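Local coordinates for protein translation elongation factor 1A (Methanosarcina mazei, PDB 3WND), which probably acts in translation as an elongation factor of the SelB/EF-Tu/aIF2 gamma kind, binding cysteinyl-tRNA(Cys) in its GTP-bound form, at residues F228-D233 against R269-S274. Numbering follows the deposited sequence.
Sequences FPLDRD and RGFIIS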
loop_
_atom_site.group_PDB
_atom_site.type_symbol
_atom_site.label_atom_id
_atom_site.label_comp_id
_atom_site.label_asym_id
_atom_site.label_seq_id
_atom_site.Cartn_x
_atom_site.Cartn_y
_atom_site.Cartn_z
ATOM N N PHE A 228 -19.257 0.930 -0.855
ATOM C CA PHE A 228 -19.196 2.213 -0.127
ATOM C C PHE A 228 -18.084 3.040 -0.730
ATOM O O PHE A 228 -17.106 2.463 -1.203
ATOM C CB PHE A 228 -18.852 1.942 1.362
ATOM C CG PHE A 228 -19.942 1.241 2.070
ATOM C CD1 PHE A 228 -19.934 -0.112 2.158
ATOM C CD2 PHE A 228 -20.966 1.974 2.661
ATOM C CE1 PHE A 228 -20.977 -0.813 2.772
ATOM C CE2 PHE A 228 -22.012 1.330 3.265
ATOM C CZ PHE A 228 -22.005 -0.074 3.346
ATOM N N PRO A 229 -18.207 4.382 -0.671
ATOM C CA PRO A 229 -19.182 5.145 0.113
ATOM C C PRO A 229 -20.566 5.344 -0.588
ATOM O O PRO A 229 -21.460 5.949 0.009
ATOM C CB PRO A 229 -18.503 6.530 0.258
ATOM C CG PRO A 229 -17.706 6.627 -1.047
ATOM C CD PRO A 229 -17.175 5.234 -1.265
ATOM N N LEU A 230 -20.781 4.728 -1.763
ATOM C CA LEU A 230 -22.149 4.788 -2.437
ATOM C C LEU A 230 -23.269 4.272 -1.544
ATOM O O LEU A 230 -24.367 4.827 -1.514
ATOM C CB LEU A 230 -22.096 3.923 -3.669
ATOM C CG LEU A 230 -21.610 4.621 -4.900
ATOM C CD1 LEU A 230 -21.852 3.624 -6.041
ATOM C CD2 LEU A 230 -22.413 5.891 -5.072
ATOM N N ASP A 231 -22.979 3.249 -0.741
ATOM C CA ASP A 231 -23.955 2.530 0.072
ATOM C C ASP A 231 -25.042 1.933 -0.833
ATOM O O ASP A 231 -26.243 2.147 -0.684
ATOM C CB ASP A 231 -24.503 3.427 1.158
ATOM C CG ASP A 231 -25.198 2.656 2.299
ATOM O OD1 ASP A 231 -25.447 1.422 2.189
ATOM O OD2 ASP A 231 -25.535 3.300 3.302
ATOM N N ARG A 232 -24.586 1.111 -1.747
ATOM C CA ARG A 232 -25.465 0.511 -2.716
ATOM C C ARG A 232 -25.371 -1.020 -2.634
ATOM O O ARG A 232 -24.246 -1.590 -2.545
ATOM C CB ARG A 232 -25.114 1.081 -4.102
ATOM C CG ARG A 232 -25.964 0.566 -5.276
ATOM C CD ARG A 232 -25.697 1.382 -6.551
ATOM N NE ARG A 232 -26.543 0.920 -7.637
ATOM C CZ ARG A 232 -27.749 1.414 -7.898
ATOM N NH1 ARG A 232 -28.230 2.400 -7.127
ATOM N NH2 ARG A 232 -28.507 0.909 -8.911
ATOM N N ASP A 233 -26.504 -1.723 -2.719
ATOM C CA ASP A 233 -26.430 -3.177 -2.824
ATOM C C ASP A 233 -25.846 -3.691 -4.158
ATOM O O ASP A 233 -26.131 -3.120 -5.217
ATOM C CB ASP A 233 -27.828 -3.721 -2.741
ATOM C CG ASP A 233 -28.486 -3.400 -1.407
ATOM O OD1 ASP A 233 -27.854 -3.721 -0.373
ATOM O OD2 ASP A 233 -29.566 -2.845 -1.401
ATOM N N ARG A 269 -11.117 4.448 -7.351
ATOM C CA ARG A 269 -10.167 3.884 -6.430
ATOM C C ARG A 269 -10.464 4.343 -4.970
ATOM O O ARG A 269 -10.685 5.532 -4.725
ATOM C CB ARG A 269 -8.737 4.323 -6.792
ATOM C CG ARG A 269 -7.686 3.865 -5.760
ATOM C CD ARG A 269 -6.291 4.348 -6.104
ATOM N NE ARG A 269 -5.962 3.755 -7.381
ATOM C CZ ARG A 269 -4.856 4.092 -8.050
ATOM N NH1 ARG A 269 -3.931 4.866 -7.460
ATOM N NH2 ARG A 269 -4.640 3.554 -9.223
ATOM N N GLY A 270 -10.490 3.426 -4.009
ATOM C CA GLY A 270 -10.792 3.877 -2.672
ATOM C C GLY A 270 -12.149 3.360 -2.173
ATOM O O GLY A 270 -12.401 3.331 -0.962
ATOM N N PHE A 271 -13.001 2.964 -3.104
ATOM C CA PHE A 271 -14.281 2.390 -2.719
ATOM C C PHE A 271 -14.038 1.042 -2.106
ATOM O O PHE A 271 -12.999 0.379 -2.384
ATOM C CB PHE A 271 -15.168 2.256 -4.007
ATOM C CG PHE A 271 -15.884 3.560 -4.373
ATOM C CD1 PHE A 271 -15.266 4.802 -4.200
ATOM C CD2 PHE A 271 -17.169 3.516 -4.913
ATOM C CE1 PHE A 271 -15.951 6.002 -4.574
ATOM C CE2 PHE A 271 -17.816 4.698 -5.268
ATOM C CZ PHE A 271 -17.258 5.918 -5.103
ATOM N N ILE A 272 -14.963 0.587 -1.298
ATOM C CA ILE A 272 -14.814 -0.649 -0.553
ATOM C C ILE A 272 -16.058 -1.509 -0.769
ATOM O O ILE A 272 -17.215 -1.008 -0.716
ATOM C CB ILE A 272 -14.755 -0.339 0.985
ATOM C CG1 ILE A 272 -13.474 0.518 1.288
ATOM C CG2 ILE A 272 -14.646 -1.653 1.771
ATOM C CD1 ILE A 272 -13.473 1.063 2.729
ATOM N N ILE A 273 -15.829 -2.791 -0.987
ATOM C CA ILE A 273 -16.923 -3.700 -1.028
ATOM C C ILE A 273 -16.937 -4.397 0.341
ATOM O O ILE A 273 -15.921 -5.055 0.775
ATOM C CB ILE A 273 -16.762 -4.808 -2.135
ATOM C CG1 ILE A 273 -16.826 -4.100 -3.536
ATOM C CG2 ILE A 273 -17.824 -5.908 -1.965
ATOM C CD1 ILE A 273 -16.330 -4.965 -4.681
ATOM N N SER A 274 -18.075 -4.334 1.020
ATOM C CA SER A 274 -18.248 -4.916 2.313
ATOM C C SER A 274 -19.681 -4.752 2.689
ATOM O O SER A 274 -20.431 -3.971 2.051
ATOM C CB SER A 274 -17.322 -4.358 3.403
ATOM O OG SER A 274 -17.837 -3.245 3.966
#
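Phe228 and Ile272 exchange two backbone hydrogen bonds, Phe228 N to Ile272 O and Ile272 N to Phe228 O, each 2.8 Å long and bent only slightly at the hydrogen. They form an antiparallel hydrogen-bonded pair, with both side chains on the same face of the sheet, where each also touches Ala345. Beyond the pair, the chain turns through a cis peptide bond into Pro229, whose CD comes down over the centre of the Phe271 ring in a CH-pi contact, 3.6 Å from Pro229 CD to the ring centroid. Leu230 adds an oblique apolar contact, its CG 3.8 Å from Phe271 CE2. The Phe228 ring behaves differently: with CG anti to the carbonyl carbon (chi1 -68°), it offers its edge to the backbone, and Phe228 CE1 lies 3.3 Å from Ser274 O, in the ring plane. Ser274 OG is hydrogen-bonded to Glu277 OE2. Further out, residues 272-274 also pair with strand 194-203, and Asp231 and Arg232 face Ile227 in a G1 beta bulge, Asp231 OD1 forming a salt bridge with Lys226. The hairpin of strands 224-228 and 232-241 is thereby joined through 224-228 to the short strand 272-274, in a curled antiparallel sheet consistent with a SelB-like domain II.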